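Local coordinates for protein aldehyde dehydrogenase (Anabaena variabilis, PDB 4H7N) that probably oxidises aldehydes to carboxylic acids with NAD+ as the electron acceptor, at residues S134-P139 against I308-Q313; Q122-Y127 against L454-F459. All blocks are in the same frame, centred on the assembly; numbering follows the deposited sequence.

Contact 1. Residues S134-P139 against I308-Q313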
loop_
_atom_site.group_PDB
_atom_site.type_symbol
_atom_site.label_atom_id
_atom_site.label_comp_id
_atom_site.label_asym_id
_atom_site.label_seq_id
_atom_site.Cartn_x
_atom_site.Cartn_y
_atom_site.Cartn_z
ATOM N N SER A 134 11.363 -15.232 -0.047
ATOM C CA SER A 134 12.051 -14.982 -1.309
ATOM C C SER A 134 12.234 -16.303 -2.118
ATOM O O SER A 134 12.297 -17.372 -1.555
ATOM C CB SER A 134 13.397 -14.305 -1.041
ATOM O OG SER A 134 14.246 -15.103 -0.186
ATOM N N PRO A 135 12.324 -16.204 -3.445
ATOM C CA PRO A 135 12.307 -17.361 -4.339
ATOM C C PRO A 135 13.687 -17.895 -4.625
ATOM O O PRO A 135 14.695 -17.297 -4.234
ATOM C CB PRO A 135 11.674 -16.808 -5.611
ATOM C CG PRO A 135 12.155 -15.377 -5.655
ATOM C CD PRO A 135 12.323 -14.939 -4.210
ATOM N N TRP A 136 13.714 -19.043 -5.305
ATOM C CA TRP A 136 14.955 -19.789 -5.552
ATOM C C TRP A 136 15.761 -19.355 -6.790
ATOM O O TRP A 136 16.884 -19.816 -6.957
ATOM C CB TRP A 136 14.650 -21.298 -5.652
ATOM C CG TRP A 136 13.523 -21.632 -6.534
ATOM C CD1 TRP A 136 12.246 -21.897 -6.166
ATOM C CD2 TRP A 136 13.561 -21.705 -7.958
ATOM N NE1 TRP A 136 11.486 -22.134 -7.268
ATOM C CE2 TRP A 136 12.273 -22.010 -8.389
ATOM C CE3 TRP A 136 14.575 -21.529 -8.915
ATOM C CZ2 TRP A 136 11.954 -22.174 -9.737
ATOM C CZ3 TRP A 136 14.255 -21.693 -10.262
ATOM C CH2 TRP A 136 12.957 -22.023 -10.661
ATOM N N ASN A 137 15.233 -18.490 -7.661
ATOM C CA ASN A 137 15.873 -18.239 -8.955
ATOM C C ASN A 137 17.072 -17.257 -8.976
ATOM O O ASN A 137 18.053 -17.471 -9.720
ATOM C CB ASN A 137 14.854 -17.872 -9.997
ATOM C CG ASN A 137 14.145 -16.597 -9.651
ATOM O OD1 ASN A 137 13.542 -16.491 -8.586
ATOM N ND2 ASN A 137 14.256 -15.612 -10.501
ATOM N N PHE A 138 17.023 -16.266 -8.094
ATOM C CA PHE A 138 18.150 -15.409 -7.774
ATOM C C PHE A 138 18.146 -15.350 -6.260
ATOM O O PHE A 138 17.646 -14.414 -5.639
ATOM C CB PHE A 138 18.013 -14.001 -8.367
ATOM C CG PHE A 138 18.040 -13.935 -9.880
ATOM C CD1 PHE A 138 19.231 -13.958 -10.569
ATOM C CD2 PHE A 138 16.858 -13.703 -10.608
ATOM C CE1 PHE A 138 19.260 -13.853 -11.944
ATOM C CE2 PHE A 138 16.895 -13.581 -11.990
ATOM C CZ PHE A 138 18.104 -13.667 -12.651
ATOM N N PRO A 139 18.632 -16.390 -5.650
ATOM C CA PRO A 139 18.393 -16.547 -4.228
ATOM C C PRO A 139 18.975 -15.408 -3.395
ATOM O O PRO A 139 18.316 -14.955 -2.461
ATOM C CB PRO A 139 19.077 -17.857 -3.872
ATOM C CG PRO A 139 19.660 -18.372 -5.093
ATOM C CD PRO A 139 19.474 -17.434 -6.231
ATOM N N ILE A 308 18.092 -26.093 -15.008
ATOM C CA ILE A 308 16.832 -25.731 -14.401
ATOM C C ILE A 308 16.931 -26.124 -12.950
ATOM O O ILE A 308 17.110 -27.288 -12.648
ATOM C CB ILE A 308 15.703 -26.480 -15.066
ATOM C CG1 ILE A 308 15.695 -26.115 -16.555
ATOM C CG2 ILE A 308 14.377 -26.167 -14.399
ATOM C CD1 ILE A 308 15.021 -27.171 -17.384
ATOM N N ILE A 309 16.802 -25.141 -12.057
ATOM C CA ILE A 309 17.150 -25.300 -10.658
ATOM C C ILE A 309 16.151 -26.176 -9.917
ATOM O O ILE A 309 16.519 -27.036 -9.146
ATOM C CB ILE A 309 17.250 -23.912 -10.008
ATOM C CG1 ILE A 309 18.486 -23.193 -10.520
ATOM C CG2 ILE A 309 17.307 -24.014 -8.502
ATOM C CD1 ILE A 309 18.487 -21.738 -10.141
ATOM N N ALA A 310 14.872 -25.961 -10.167
ATOM C CA ALA A 310 13.841 -26.713 -9.449
ATOM C C ALA A 310 13.273 -27.804 -10.329
ATOM O O ALA A 310 12.912 -27.539 -11.473
ATOM C CB ALA A 310 12.749 -25.758 -8.977
ATOM N N GLU A 311 13.156 -29.030 -9.817
ATOM C CA GLU A 311 12.554 -30.108 -10.628
ATOM C C GLU A 311 11.148 -29.813 -11.109
ATOM O O GLU A 311 10.786 -30.192 -12.229
ATOM C CB GLU A 311 12.437 -31.438 -9.872
ATOM C CG GLU A 311 13.688 -32.232 -9.860
ATOM C CD GLU A 311 13.420 -33.730 -9.764
ATOM O OE1 GLU A 311 12.908 -34.146 -8.741
ATOM O OE2 GLU A 311 13.721 -34.451 -10.730
ATOM N N LYS A 312 10.329 -29.216 -10.253
ATOM C CA LYS A 312 8.952 -28.929 -10.648
ATOM C C LYS A 312 8.959 -27.951 -11.845
ATOM O O LYS A 312 8.178 -28.077 -12.781
ATOM C CB LYS A 312 8.204 -28.419 -9.436
ATOM C CG LYS A 312 6.848 -27.817 -9.681
ATOM C CD LYS A 312 6.573 -26.794 -8.574
ATOM C CE LYS A 312 5.607 -25.676 -8.966
ATOM N NZ LYS A 312 4.249 -26.066 -8.504
ATOM N N GLN A 313 9.899 -27.018 -11.881
ATOM C CA GLN A 313 9.942 -26.109 -13.015
ATOM C C GLN A 313 10.358 -26.825 -14.311
ATOM O O GLN A 313 9.852 -26.527 -15.398
ATOM C CB GLN A 313 10.857 -24.927 -12.758
ATOM C CG GLN A 313 10.524 -23.801 -13.696
ATOM C CD GLN A 313 9.190 -23.181 -13.292
ATOM O OE1 GLN A 313 8.912 -23.060 -12.100
ATOM N NE2 GLN A 313 8.343 -22.845 -14.271
#

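Contact 2. Residues Q122-Y127 against L454-F459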
loop_
_atom_site.group_PDB
_atom_site.type_symbol
_atom_site.label_atom_id
_atom_site.label_comp_id
_atom_site.label_asym_id
_atom_site.label_seq_id
_atom_site.Cartn_x
_atom_site.Cartn_y
_atom_site.Cartn_z
ATOM N N GLN A 122 7.185 16.561 10.926
ATOM C CA GLN A 122 6.950 15.209 10.416
ATOM C C GLN A 122 8.042 14.273 10.921
ATOM O O GLN A 122 9.180 14.693 11.093
ATOM C CB GLN A 122 6.961 15.212 8.899
ATOM C CG GLN A 122 5.903 16.103 8.224
ATOM C CD GLN A 122 4.521 15.409 8.016
ATOM O OE1 GLN A 122 3.605 15.989 7.422
ATOM N NE2 GLN A 122 4.380 14.181 8.506
ATOM N N SER A 123 7.694 13.018 11.205
ATOM C CA SER A 123 8.734 11.989 11.429
ATOM C C SER A 123 8.286 10.657 10.880
ATOM O O SER A 123 7.168 10.534 10.384
ATOM C CB SER A 123 9.133 11.854 12.903
ATOM O OG SER A 123 8.078 11.269 13.631
ATOM N N LEU A 124 9.187 9.681 10.927
ATOM C CA LEU A 124 8.978 8.392 10.308
ATOM C C LEU A 124 9.303 7.262 11.305
ATOM O O LEU A 124 10.349 7.273 11.909
ATOM C CB LEU A 124 9.869 8.309 9.096
ATOM C CG LEU A 124 9.516 9.388 8.073
ATOM C CD1 LEU A 124 10.795 10.025 7.533
ATOM C CD2 LEU A 124 8.639 8.849 6.972
ATOM N N VAL A 125 8.402 6.305 11.458
ATOM C CA VAL A 125 8.524 5.253 12.459
ATOM C C VAL A 125 8.523 3.893 11.720
ATOM O O VAL A 125 7.515 3.531 11.090
ATOM C CB VAL A 125 7.306 5.297 13.415
ATOM C CG1 VAL A 125 7.443 4.299 14.540
ATOM C CG2 VAL A 125 7.170 6.692 14.004
ATOM N N PRO A 126 9.626 3.134 11.797
ATOM C CA PRO A 126 9.629 1.853 11.065
ATOM C C PRO A 126 8.623 0.837 11.588
ATOM O O PRO A 126 8.362 0.790 12.770
ATOM C CB PRO A 126 11.041 1.324 11.291
ATOM C CG PRO A 126 11.540 1.985 12.551
ATOM C CD PRO A 126 10.840 3.321 12.608
ATOM N N TYR A 127 8.121 -0.040 10.716
ATOM C CA TYR A 127 7.442 -1.259 11.175
ATOM C C TYR A 127 8.472 -2.042 11.986
ATOM O O TYR A 127 9.578 -2.246 11.501
ATOM C CB TYR A 127 6.975 -2.078 10.004
ATOM C CG TYR A 127 5.816 -1.452 9.265
ATOM C CD1 TYR A 127 6.030 -0.540 8.266
ATOM C CD2 TYR A 127 4.503 -1.758 9.582
ATOM C CE1 TYR A 127 4.964 0.071 7.590
ATOM C CE2 TYR A 127 3.424 -1.150 8.919
ATOM C CZ TYR A 127 3.680 -0.242 7.932
ATOM O OH TYR A 127 2.670 0.351 7.280
ATOM N N LEU A 454 8.076 2.494 6.579
ATOM C CA LEU A 454 7.966 3.574 7.575
ATOM C C LEU A 454 6.558 4.067 7.645
ATOM O O LEU A 454 5.866 4.128 6.599
ATOM C CB LEU A 454 8.859 4.752 7.152
ATOM C CG LEU A 454 10.365 4.379 7.167
ATOM C CD1 LEU A 454 11.078 5.364 6.277
ATOM C CD2 LEU A 454 10.923 4.450 8.580
ATOM N N ARG A 455 6.082 4.337 8.853
ATOM C CA ARG A 455 4.823 5.022 8.992
ATOM C C ARG A 455 5.164 6.491 9.227
ATOM O O ARG A 455 6.032 6.816 10.019
ATOM C CB ARG A 455 4.039 4.507 10.176
ATOM C CG ARG A 455 3.450 3.143 9.971
ATOM C CD ARG A 455 2.466 2.921 11.110
ATOM N NE ARG A 455 1.716 1.654 11.046
ATOM C CZ ARG A 455 2.108 0.507 11.587
ATOM N NH1 ARG A 455 1.306 -0.556 11.489
ATOM N NH2 ARG A 455 3.287 0.409 12.199
ATOM N N LYS A 456 4.479 7.351 8.508
ATOM C CA LYS A 456 4.592 8.782 8.677
ATOM C C LYS A 456 3.752 9.218 9.851
ATOM O O LYS A 456 2.628 8.744 10.039
ATOM C CB LYS A 456 4.127 9.480 7.386
ATOM C CG LYS A 456 5.062 9.275 6.206
ATOM C CD LYS A 456 4.429 9.796 4.914
ATOM C CE LYS A 456 4.858 9.006 3.671
ATOM N NZ LYS A 456 3.978 9.429 2.527
ATOM N N GLN A 457 4.317 10.090 10.662
ATOM C CA GLN A 457 3.645 10.693 11.818
ATOM C C GLN A 457 3.682 12.184 11.667
ATOM O O GLN A 457 4.744 12.751 11.395
ATOM C CB GLN A 457 4.430 10.396 13.089
ATOM C CG GLN A 457 4.115 9.132 13.762
ATOM C CD GLN A 457 4.724 9.059 15.165
ATOM O OE1 GLN A 457 5.889 9.382 15.370
ATOM N NE2 GLN A 457 3.943 8.604 16.106
ATOM N N ALA A 458 2.544 12.839 11.826
ATOM C CA ALA A 458 2.493 14.307 11.822
ATOM C C ALA A 458 2.304 14.826 13.257
ATOM O O ALA A 458 1.593 14.218 14.072
ATOM C CB ALA A 458 1.363 14.778 10.922
ATOM N N PHE A 459 3.020 15.895 13.596
ATOM C CA PHE A 459 2.832 16.587 14.862
ATOM C C PHE A 459 2.380 17.981 14.486
ATOM O O PHE A 459 3.111 18.726 13.824
ATOM C CB PHE A 459 4.115 16.638 15.699
ATOM C CG PHE A 459 4.731 15.289 15.952
ATOM C CD1 PHE A 459 4.344 14.534 17.030
ATOM C CD2 PHE A 459 5.668 14.765 15.080
ATOM C CE1 PHE A 459 4.890 13.276 17.254
ATOM C CE2 PHE A 459 6.228 13.497 15.300
ATOM C CZ PHE A 459 5.830 12.761 16.396
HETATM O O HOH W 1 5.195 1.837 12.479
#

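Contact 1. Residues S134-P139 against I308-Q313
The carbonyl oxygen of Asn137 accepts a hydrogen bond from Asn261 ND2, and the CD1 methyl of Ile309 comes to 4.3 Å from this same O atom. No hydrogen bond joins 134-139 directly to 308-313, yet Gln264 ties both together: its backbone O receives Asn137 ND2, while its OE1 receives Ile309 N. The contact itself is centred on Trp136, in a loop between strand 118-134 and helix 139-144. Its CG sits in the crowded position between backbone N and carbonyl carbon (chi1 48°), and the indole reaches the start of helix 311-326.

Ala310 holds the N-cap position of that helix and has no polar side-chain group with which to cap it. Its CB instead makes a CH-pi contact over one face of the indole, 20° off the normal and 4.0 Å from the centroid of the Trp136 six-membered ring; a lone methyl suits this close approach. Next to it, Ile309 and the indole slide past each other in opposite directions, with Ile309 CG2 obliquely placed 3.7 Å from Trp136 CE3. At the ring's edge and in its plane lies Gln313 OE1, 4.0 Å from Trp136 CZ2. Glutamine suits this place because its amide can be shared, OE1 at the indole edge and NE2 donating to Thr365 O. Trp136 O is buried without a polar partner, and Ile309 CD1 lies 4.0 Å from this O atom.

Residues 135-139 spell the Pro-Trp-Asn-Phe-Pro motif of the family, whose asparagine is generally thought to help form the oxyanion hole; the side chain of Asn137 is about 10 Å from that of Glu232, the predicted active-site residue. Dispersion and CH-pi contacts thus join the two segments directly, while directional bonding is left to Gln264 and other neighbours.

Contact 2. Residues Q122-Y127 against L454-F459
Val125 and Arg455 form a hydrogen-bonded pair in an antiparallel beta ladder, Arg455 N reaching Val125 O over 2.8 Å. Ser123 and Gln457 make the second such pair. Pro126 suits its place opposite Leu454, a non-hydrogen-bonded pair that needs no N-H from it, and Leu454 CD2 packs 3.7 Å from Pro126 N. As in related aldehyde dehydrogenases, these strands belong to the oligomerisation arm, and Ala458 and Phe459 carry the sheet on into the second subunit.

Arg455 is extended from CG to NE, and its guanidinium lies against Tyr127. The two side chains cross at about a right angle with planes 39° apart, Tyr127 CE2 standing 3.3 Å above the centre of the Arg455 guanidinium. Phe435 of the second subunit adds a cation-pi contact to this arginine.

Gln457, extended beyond CG, crosses Val125, and Gln457 OE1 lies 3.3 Å from Val125 CG2; its NE2 donates to Ala413 O of the second subunit. On the face with Leu454, Leu124 and Lys456 lie side by side, Leu124 CD2 being 3.7 Å from Lys456 CG. The lysine's aliphatic part serves as packing, and its NZ forms a salt bridge with Glu431 of the second subunit. Ser123 OG, turned between backbone N and carbonyl carbon (chi1 70°), meets the in-plane edge of Phe459 3.3 Å from CE2.

How the contacts relate
Strand 118-134 takes part in both contacts: 122-127 lies on it, and 134-139 lies in the loop that follows it. Contact 1 is buried, its centre about 12 Å from that of the chain, and joins that loop to the start of helix 311-326 mainly through one aromatic ring. Contact 2 lies farther out, its centre about 27 Å from that of the chain, where a regular backbone ladder does the joining and amphipathic side chains serve both their own sheet and a second subunit; no other chain touches contact 1. Their centres are about 37 Å apart, their nearest atoms about 17 Å, and contact 1 is nested in the chain loop that contact 2 closes.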